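Local coordinates for protein Steely1 (Dictyostelium discoideum, PDB 2H84) that is a probable polyketide synthase that makes acylpyrones in vitro, this chain being the type III polyketide synthase domain at its C-terminal end, at residues L81-T85 and L248-W253; I19-V23 and F339-R345; N13-I19 and Y213-P219. One frame throughout, in Å; residues are numbered along the deposited sequence.

Contacts 2 and 3 belong to the core and share strand 15-22, with Ile19 common to both; their centres lie about 15 Å apart. Contact 3 pairs that strand with its sheet neighbour 209-216, largely through backbone hydrogen bonds, whereas contact 2 packs helix 335-345 against it with an aromatic-aliphatic centre and a charged edge. Contact 1 lies on the other side of the chain's centre, its centre about 32 Å from that of contact 2 and 39 Å from that of contact 3. It is only partly buried, joins a helix start to a beta hairpin and borders the second subunit, and its chemistry mixes a capping motif, one backbone bond and a small apolar cluster.

Contact 1. Residues L81-T85 and L248-W253; sequences LETIT and LEKEGW
Ile84 reaches Leu248 and Trp253 because its CG1 branch extends trans to the backbone N (chi1 -179°), and a chi2 of 68° then turns CD1 to the indole. The motif is a helix start docked on a beta hairpin: Thr83 is the N-cap of helix 84-110, its OG1 accepting from Thr85 N at 3.3 Å, while Glu249 to Gly252 form the type I turn between strands 244-249 and 252-257. A single backbone hydrogen bond joins the two, from Ile84 N to Lys250 O at 2.7 Å. Gly252 has backbone angles at which a CB would press on the preceding carbonyl oxygen, which accounts for the glycine. On the outer side of the turn, Lys250 NZ forms a salt bridge with Glu251 OE1. Thr85 OG1 hydrogen-bonds Lys250 N of the second subunit, and Ile84 also packs on Leu248 of that subunit, placing the contact at the homodimer interface. An alanine at Ile84 would probably uncover part of the indole face and leave Leu248 CD1 without its neighbour. Ile84 CD1 lies 3.7 Å from Leu248 CD1 and makes a CH-pi contact over the Trp253 face, 4.0 Å from the five-membered ring centroid and 29° off its normal.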
loop_
_atom_site.group_PDB
_atom_site.type_symbol
_atom_site.label_atom_id
_atom_site.label_comp_id
_atom_site.label_asym_id
_atom_site.label_seq_id
_atom_site.Cartn_x
_atom_site.Cartn_y
_atom_site.Cartn_z
ATOM N N LEU A 81 27.899 6.617 5.993
ATOM C CA LEU A 81 28.575 6.258 4.743
ATOM C C LEU A 81 27.683 5.466 3.801
ATOM O O LEU A 81 28.066 5.187 2.662
ATOM C CB LEU A 81 29.834 5.440 5.038
ATOM C CG LEU A 81 30.935 6.167 5.805
ATOM C CD1 LEU A 81 32.080 5.226 6.077
ATOM C CD2 LEU A 81 31.409 7.347 4.996
ATOM N N GLU A 82 26.501 5.100 4.285
ATOM C CA GLU A 82 25.545 4.334 3.502
ATOM C C GLU A 82 24.520 5.272 2.885
ATOM O O GLU A 82 24.356 6.397 3.341
ATOM C CB GLU A 82 24.855 3.315 4.402
ATOM C CG GLU A 82 25.807 2.271 4.939
ATOM C CD GLU A 82 25.154 1.353 5.952
ATOM O OE1 GLU A 82 25.433 0.132 5.919
ATOM O OE2 GLU A 82 24.367 1.862 6.784
ATOM N N THR A 83 23.838 4.808 1.845
ATOM C CA THR A 83 22.834 5.604 1.167
ATOM C C THR A 83 21.526 4.820 1.129
ATOM O O THR A 83 21.466 3.678 1.579
ATOM C CB THR A 83 23.294 5.918 -0.268
ATOM O OG1 THR A 83 23.314 4.712 -1.046
ATOM C CG2 THR A 83 24.700 6.497 -0.250
ATOM N N ILE A 84 20.480 5.429 0.582
ATOM C CA ILE A 84 19.185 4.767 0.493
ATOM C C ILE A 84 19.307 3.500 -0.348
ATOM O O ILE A 84 18.541 2.558 -0.180
ATOM C CB ILE A 84 18.126 5.704 -0.142
ATOM C CG1 ILE A 84 16.759 5.008 -0.209
ATOM C CG2 ILE A 84 18.579 6.131 -1.525
ATOM C CD1 ILE A 84 16.133 4.757 1.146
ATOM N N THR A 85 20.280 3.478 -1.251
ATOM C CA THR A 85 20.469 2.313 -2.100
ATOM C C THR A 85 20.930 1.159 -1.247
ATOM O O THR A 85 20.465 0.033 -1.420
ATOM C CB THR A 85 21.533 2.540 -3.211
ATOM O OG1 THR A 85 21.141 3.640 -4.044
ATOM C CG2 THR A 85 21.672 1.286 -4.089
ATOM N N LEU A 248 11.862 10.004 2.557
ATOM C CA LEU A 248 12.741 9.283 1.646
ATOM C C LEU A 248 13.785 10.252 1.128
ATOM O O LEU A 248 13.451 11.224 0.459
ATOM C CB LEU A 248 11.947 8.718 0.468
ATOM C CG LEU A 248 12.781 8.085 -0.652
ATOM C CD1 LEU A 248 13.340 6.739 -0.214
ATOM C CD2 LEU A 248 11.910 7.911 -1.876
ATOM N N GLU A 249 15.045 9.992 1.442
ATOM C CA GLU A 249 16.130 10.855 1.003
ATOM C C GLU A 249 17.318 10.018 0.530
ATOM O O GLU A 249 17.452 8.854 0.894
ATOM C CB GLU A 249 16.556 11.790 2.144
ATOM C CG GLU A 249 15.417 12.636 2.693
ATOM C CD GLU A 249 15.879 13.666 3.711
ATOM O OE1 GLU A 249 16.851 13.378 4.439
ATOM O OE2 GLU A 249 15.265 14.755 3.793
ATOM N N LYS A 250 18.181 10.608 -0.287
ATOM C CA LYS A 250 19.338 9.883 -0.798
ATOM C C LYS A 250 20.161 9.183 0.277
ATOM O O LYS A 250 20.645 8.065 0.070
ATOM C CB LYS A 250 20.237 10.816 -1.634
ATOM C CG LYS A 250 20.692 12.086 -0.921
ATOM C CD LYS A 250 21.465 13.006 -1.858
ATOM C CE LYS A 250 21.923 14.255 -1.132
ATOM N NZ LYS A 250 20.802 14.942 -0.459
ATOM N N GLU A 251 20.328 9.842 1.421
ATOM C CA GLU A 251 21.119 9.291 2.523
ATOM C C GLU A 251 20.435 8.105 3.211
ATOM O O GLU A 251 21.089 7.290 3.870
ATOM C CB GLU A 251 21.426 10.386 3.554
ATOM C CG GLU A 251 22.109 11.626 2.985
ATOM C CD GLU A 251 21.156 12.567 2.300
ATOM O OE1 GLU A 251 21.626 13.629 1.847
ATOM O OE2 GLU A 251 19.948 12.246 2.228
ATOM N N GLY A 252 19.121 7.995 3.011
ATOM C CA GLY A 252 18.318 6.941 3.624
ATOM C C GLY A 252 17.033 7.562 4.153
ATOM O O GLY A 252 16.741 8.699 3.835
ATOM N N TRP A 253 16.264 6.852 4.962
ATOM C CA TRP A 253 15.025 7.428 5.468
ATOM C C TRP A 253 15.273 8.405 6.614
ATOM O O TRP A 253 15.953 8.065 7.587
ATOM C CB TRP A 253 14.081 6.349 5.966
ATOM C CG TRP A 253 13.706 5.335 4.956
ATOM C CD1 TRP A 253 14.398 4.213 4.624
ATOM C CD2 TRP A 253 12.570 5.378 4.096
ATOM N NE1 TRP A 253 13.769 3.552 3.599
ATOM C CE2 TRP A 253 12.642 4.246 3.253
ATOM C CE3 TRP A 253 11.498 6.264 3.952
ATOM C CZ2 TRP A 253 11.685 3.976 2.275
ATOM C CZ3 TRP A 253 10.542 5.997 2.977
ATOM C CH2 TRP A 253 10.644 4.859 2.149
#

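Contact 2. Residues I19-V23 and F339-R345; sequences IGISV and FVMDHAR
Ile21 sits on the ring of Phe339 at the apolar centre: its CG2 lies 3.6 Å from the ring centroid and only 6° off the normal, a CH-pi contact over the middle of the face. With chi1 at 58°, CG1 takes the place between backbone N and carbonyl carbon, from which CD1 reaches Phe339 CE2 at 3.7 Å. Val23 comes in at the ring edge instead, CG1 to Phe339 CZ at 3.4 Å. These contacts dock helix 335-345 on strand 15-22 of the central sheet of the thiolase fold; the axes of 19-22 and 339-345 run at 119° to each other, with a closest approach of 8.2 Å. Farther out, Ile19 CG2 touches Asp342 CB at 3.8 Å, and there the polar edge begins. Arg345 NH2 gives a salt-bridging hydrogen bond to Asp342 OD1 at 2.7 Å. It also donates to Ile19 O at 3.3 Å, approaching well above the carbonyl plane rather than at a lone pair. Asp109 completes the cluster, its OD1 taking a salt bridge from Arg345 NH1 and a hydrogen bond from Ile19 N. The guanidinium thus lies between two carboxylates and a strand carbonyl, which probably balances the charge of the buried Asp342 and favours its ionised form.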
loop_
_atom_site.group_PDB
_atom_site.type_symbol
_atom_site.label_atom_id
_atom_site.label_comp_id
_atom_site.label_asym_id
_atom_site.label_seq_id
_atom_site.Cartn_x
_atom_site.Cartn_y
_atom_site.Cartn_z
ATOM N N ILE A 19 -2.060 -17.413 13.788
ATOM C CA ILE A 19 -1.025 -16.384 13.840
ATOM C C ILE A 19 0.366 -17.001 13.882
ATOM O O ILE A 19 0.572 -18.077 14.440
ATOM C CB ILE A 19 -1.150 -15.515 15.085
ATOM C CG1 ILE A 19 -2.594 -15.053 15.267
ATOM C CG2 ILE A 19 -0.212 -14.326 14.968
ATOM C CD1 ILE A 19 -2.853 -14.442 16.630
ATOM N N GLY A 20 1.329 -16.308 13.300
ATOM C CA GLY A 20 2.685 -16.811 13.308
ATOM C C GLY A 20 3.633 -15.640 13.263
ATOM O O GLY A 20 3.353 -14.632 12.609
ATOM N N ILE A 21 4.749 -15.757 13.965
ATOM C CA ILE A 21 5.729 -14.689 13.970
ATOM C C ILE A 21 7.055 -15.199 13.440
ATOM O O ILE A 21 7.238 -16.392 13.227
ATOM C CB ILE A 21 5.958 -14.134 15.381
ATOM C CG1 ILE A 21 6.404 -15.255 16.315
ATOM C CG2 ILE A 21 4.686 -13.508 15.905
ATOM C CD1 ILE A 21 7.033 -14.759 17.593
ATOM N N SER A 22 7.984 -14.278 13.239
ATOM C CA SER A 22 9.308 -14.615 12.739
ATOM C C SER A 22 10.229 -13.428 12.974
ATOM O O SER A 22 9.874 -12.298 12.665
ATOM C CB SER A 22 9.235 -14.937 11.248
ATOM O OG SER A 22 10.528 -15.130 10.716
ATOM N N VAL A 23 11.407 -13.676 13.531
ATOM C CA VAL A 23 12.333 -12.583 13.791
ATOM C C VAL A 23 13.742 -12.929 13.353
ATOM O O VAL A 23 14.113 -14.098 13.285
ATOM C CB VAL A 23 12.357 -12.202 15.300
ATOM C CG1 VAL A 23 11.035 -11.609 15.697
ATOM C CG2 VAL A 23 12.671 -13.424 16.154
ATOM N N PHE A 339 2.296 -9.421 17.036
ATOM C CA PHE A 339 3.154 -10.177 17.952
ATOM C C PHE A 339 2.475 -10.317 19.313
ATOM O O PHE A 339 2.466 -11.403 19.910
ATOM C CB PHE A 339 4.499 -9.479 18.142
ATOM C CG PHE A 339 5.606 -10.030 17.293
ATOM C CD1 PHE A 339 5.597 -9.863 15.908
ATOM C CD2 PHE A 339 6.680 -10.699 17.884
ATOM C CE1 PHE A 339 6.651 -10.345 15.120
ATOM C CE2 PHE A 339 7.740 -11.187 17.104
ATOM C CZ PHE A 339 7.724 -11.011 15.718
ATOM N N VAL A 340 1.913 -9.209 19.799
ATOM C CA VAL A 340 1.217 -9.200 21.079
ATOM C C VAL A 340 0.001 -10.126 21.029
ATOM O O VAL A 340 -0.203 -10.928 21.936
ATOM C CB VAL A 340 0.752 -7.783 21.464
ATOM C CG1 VAL A 340 -0.111 -7.845 22.710
ATOM C CG2 VAL A 340 1.954 -6.888 21.707
ATOM N N MET A 341 -0.808 -10.016 19.978
ATOM C CA MET A 341 -1.976 -10.882 19.843
ATOM C C MET A 341 -1.571 -12.357 19.912
ATOM O O MET A 341 -2.247 -13.157 20.555
ATOM C CB MET A 341 -2.708 -10.604 18.527
ATOM C CG MET A 341 -3.450 -9.285 18.521
ATOM S SD MET A 341 -4.163 -8.896 16.930
ATOM C CE MET A 341 -5.723 -9.580 17.061
ATOM N N ASP A 342 -0.469 -12.711 19.255
ATOM C CA ASP A 342 0.021 -14.086 19.262
ATOM C C ASP A 342 0.296 -14.559 20.687
ATOM O O ASP A 342 -0.333 -15.497 21.174
ATOM C CB ASP A 342 1.301 -14.193 18.416
ATOM C CG ASP A 342 2.173 -15.401 18.791
ATOM O OD1 ASP A 342 1.723 -16.562 18.636
ATOM O OD2 ASP A 342 3.317 -15.176 19.242
ATOM N N HIS A 343 1.229 -13.897 21.353
ATOM C CA HIS A 343 1.594 -14.259 22.710
ATOM C C HIS A 343 0.432 -14.177 23.698
ATOM O O HIS A 343 0.451 -14.855 24.717
ATOM C CB HIS A 343 2.770 -13.381 23.151
ATOM C CG HIS A 343 3.034 -13.384 24.624
ATOM N ND1 HIS A 343 2.388 -12.536 25.497
ATOM C CD2 HIS A 343 3.898 -14.111 25.373
ATOM C CE1 HIS A 343 2.845 -12.738 26.723
ATOM N NE2 HIS A 343 3.760 -13.687 26.674
ATOM N N ALA A 344 -0.588 -13.380 23.385
ATOM C CA ALA A 344 -1.739 -13.220 24.269
ATOM C C ALA A 344 -2.681 -14.424 24.254
ATOM O O ALA A 344 -3.234 -14.800 25.295
ATOM C CB ALA A 344 -2.498 -11.953 23.900
ATOM N N ARG A 345 -2.864 -15.029 23.081
ATOM C CA ARG A 345 -3.743 -16.188 22.971
ATOM C C ARG A 345 -3.077 -17.420 23.575
ATOM O O ARG A 345 -3.693 -18.482 23.693
ATOM C CB ARG A 345 -4.145 -16.448 21.508
ATOM C CG ARG A 345 -3.007 -16.572 20.499
ATOM C CD ARG A 345 -2.228 -17.880 20.607
ATOM N NE ARG A 345 -1.125 -17.903 19.653
ATOM C CZ ARG A 345 -1.205 -18.369 18.409
ATOM N NH1 ARG A 345 -2.343 -18.879 17.949
ATOM N NH2 ARG A 345 -0.145 -18.296 17.612
#

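Contact 3. Residues N13-I19 and Y213-P219; sequences NSFVLGI and YIIGCNP
Phe15, on the strand, packs against Pro219, which follows strand 209-216, and its side chain can be followed outward. CB passes Gly216 O at 3.8 Å. The ring swings trans to the carbonyl carbon (chi1 -77°), which turns one face to the proline. CG and CD1 both meet Pro219 CG, CD1 at 3.8 Å, and CE1, nearer the tip, has Pro219 CD at 4.0 Å. Pro219 CG lies 4.0 Å from the Phe15 ring centroid, 18° off the normal and offset toward the rim, which qualifies as a CH-pi contact.

Backbone hydrogen bonds join the strands. Phe15 and Gly216 are a hydrogen-bonded pair, with Phe15 N to Gly216 O at 2.8 Å and Gly216 N to Phe15 O at 3.1 Å. Leu17 N then donates to Ile214 O at 2.7 Å, and Ile214 N to Gly18 O at 2.9 Å. Leu17 and Gly18 therefore both face Ile214, a classic beta bulge. The non-hydrogen-bonded pairs Val16-Ile215 and Ile19-Tyr213 turn their side chains to the opposite face from Phe15.

Strand 15-22 lies between 209-216 and 227-236 in the mixed sheet, Val16 bonding through its backbone to Leu226 and Tyr227, while Tyr213 and Ile215 bond to Val181 and Ile179 of strand 178-185. Helix 159-171 covers the face that carries Tyr213 and Ile215: Ile215 packs on Leu164 and Ala167, and Tyr213 OH is hydrogen-bonded to Ser163 OG.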
loop_
_atom_site.group_PDB
_atom_site.type_symbol
_atom_site.label_atom_id
_atom_site.label_comp_id
_atom_site.label_asym_id
_atom_site.label_seq_id
_atom_site.Cartn_x
_atom_site.Cartn_y
_atom_site.Cartn_z
ATOM N N ASN A 13 -19.512 -12.214 11.586
ATOM C CA ASN A 13 -18.281 -11.456 11.413
ATOM C C ASN A 13 -16.985 -12.254 11.458
ATOM O O ASN A 13 -16.948 -13.409 11.875
ATOM C CB ASN A 13 -18.219 -10.215 12.362
ATOM C CG ASN A 13 -18.543 -10.534 13.780
ATOM O OD1 ASN A 13 -18.729 -9.678 14.644
ATOM N ND2 ASN A 13 -18.605 -11.782 14.034
ATOM N N SER A 14 -15.935 -11.604 10.972
ATOM C CA SER A 14 -14.583 -12.143 10.854
ATOM C C SER A 14 -13.916 -12.725 12.108
ATOM O O SER A 14 -14.205 -12.316 13.228
ATOM C CB SER A 14 -13.700 -11.049 10.262
ATOM O OG SER A 14 -12.337 -11.405 10.310
ATOM N N PHE A 15 -13.013 -13.680 11.902
ATOM C CA PHE A 15 -12.283 -14.333 12.994
ATOM C C PHE A 15 -10.817 -14.507 12.632
ATOM O O PHE A 15 -10.496 -14.809 11.488
ATOM C CB PHE A 15 -12.827 -15.735 13.275
ATOM C CG PHE A 15 -14.108 -15.757 14.034
ATOM C CD1 PHE A 15 -15.321 -15.481 13.402
ATOM C CD2 PHE A 15 -14.106 -16.053 15.392
ATOM C CE1 PHE A 15 -16.516 -15.503 14.113
ATOM C CE2 PHE A 15 -15.289 -16.078 16.111
ATOM C CZ PHE A 15 -16.499 -15.800 15.470
ATOM N N VAL A 16 -9.928 -14.335 13.600
ATOM C CA VAL A 16 -8.504 -14.526 13.351
ATOM C C VAL A 16 -8.339 -16.030 13.546
ATOM O O VAL A 16 -8.484 -16.518 14.669
ATOM C CB VAL A 16 -7.665 -13.801 14.408
ATOM C CG1 VAL A 16 -6.305 -14.005 14.198
ATOM C CG2 VAL A 16 -7.809 -12.412 14.305
ATOM N N LEU A 17 -8.034 -16.756 12.475
ATOM C CA LEU A 17 -7.906 -18.212 12.537
ATOM C C LEU A 17 -6.502 -18.793 12.761
ATOM O O LEU A 17 -6.339 -20.012 12.885
ATOM C CB LEU A 17 -8.516 -18.811 11.268
ATOM C CG LEU A 17 -9.941 -18.344 10.959
ATOM C CD1 LEU A 17 -10.364 -18.859 9.602
ATOM C CD2 LEU A 17 -10.883 -18.831 12.036
ATOM N N GLY A 18 -5.497 -17.929 12.817
ATOM C CA GLY A 18 -4.145 -18.405 13.043
ATOM C C GLY A 18 -3.138 -17.275 13.023
ATOM O O GLY A 18 -3.337 -16.285 12.324
ATOM N N ILE A 19 -2.060 -17.413 13.788
ATOM C CA ILE A 19 -1.025 -16.384 13.840
ATOM C C ILE A 19 0.366 -17.001 13.882
ATOM O O ILE A 19 0.572 -18.077 14.440
ATOM C CB ILE A 19 -1.150 -15.515 15.085
ATOM C CG1 ILE A 19 -2.594 -15.053 15.267
ATOM C CG2 ILE A 19 -0.212 -14.326 14.968
ATOM C CD1 ILE A 19 -2.853 -14.442 16.630
ATOM N N TYR A 213 -1.058 -13.650 9.858
ATOM C CA TYR A 213 -2.255 -14.261 10.416
ATOM C C TYR A 213 -3.286 -14.594 9.327
ATOM O O TYR A 213 -3.299 -13.977 8.267
ATOM C CB TYR A 213 -2.855 -13.339 11.494
ATOM C CG TYR A 213 -3.290 -11.985 10.992
ATOM C CD1 TYR A 213 -4.577 -11.788 10.488
ATOM C CD2 TYR A 213 -2.409 -10.903 10.991
ATOM C CE1 TYR A 213 -4.978 -10.546 9.991
ATOM C CE2 TYR A 213 -2.801 -9.659 10.496
ATOM C CZ TYR A 213 -4.088 -9.489 9.996
ATOM O OH TYR A 213 -4.477 -8.268 9.497
ATOM N N ILE A 214 -4.108 -15.610 9.578
ATOM C CA ILE A 214 -5.157 -16.000 8.646
ATOM C C ILE A 214 -6.468 -15.463 9.223
ATOM O O ILE A 214 -6.689 -15.517 10.432
ATOM C CB ILE A 214 -5.277 -17.518 8.540
ATOM C CG1 ILE A 214 -3.906 -18.137 8.256
ATOM C CG2 ILE A 214 -6.281 -17.870 7.462
ATOM C CD1 ILE A 214 -3.316 -17.774 6.914
ATOM N N ILE A 215 -7.344 -14.955 8.369
ATOM C CA ILE A 215 -8.607 -14.399 8.846
ATOM C C ILE A 215 -9.760 -14.721 7.895
ATOM O O ILE A 215 -9.577 -14.747 6.683
ATOM C CB ILE A 215 -8.476 -12.875 9.000
ATOM C CG1 ILE A 215 -9.794 -12.270 9.455
ATOM C CG2 ILE A 215 -8.046 -12.254 7.684
ATOM C CD1 ILE A 215 -9.708 -10.786 9.656
ATOM N N GLY A 216 -10.945 -14.974 8.446
ATOM C CA GLY A 216 -12.090 -15.292 7.610
ATOM C C GLY A 216 -13.403 -15.323 8.370
ATOM O O GLY A 216 -13.421 -15.193 9.592
ATOM N N CYS A 217 -14.509 -15.489 7.649
ATOM C CA CYS A 217 -15.821 -15.536 8.284
ATOM C C CYS A 217 -16.371 -16.945 8.319
ATOM O O CYS A 217 -15.982 -17.794 7.518
ATOM C CB CYS A 217 -16.810 -14.641 7.547
ATOM S SG CYS A 217 -16.490 -12.884 7.734
ATOM N N ASN A 218 -17.292 -17.192 9.243
ATOM C CA ASN A 218 -17.887 -18.513 9.356
ATOM C C ASN A 218 -16.794 -19.551 9.497
ATOM O O ASN A 218 -16.394 -20.184 8.519
ATOM C CB ASN A 218 -18.733 -18.835 8.116
ATOM C CG ASN A 218 -19.799 -17.788 7.852
ATOM O OD1 ASN A 218 -20.661 -17.531 8.694
ATOM N ND2 ASN A 218 -19.743 -17.174 6.676
ATOM N N PRO A 219 -16.275 -19.720 10.718
ATOM C CA PRO A 219 -15.220 -20.708 10.939
ATOM C C PRO A 219 -15.651 -22.061 10.385
ATOM O O PRO A 219 -16.842 -22.371 10.332
ATOM C CB PRO A 219 -15.066 -20.703 12.455
ATOM C CG PRO A 219 -15.283 -19.268 12.777
ATOM C CD PRO A 219 -16.495 -18.912 11.928
#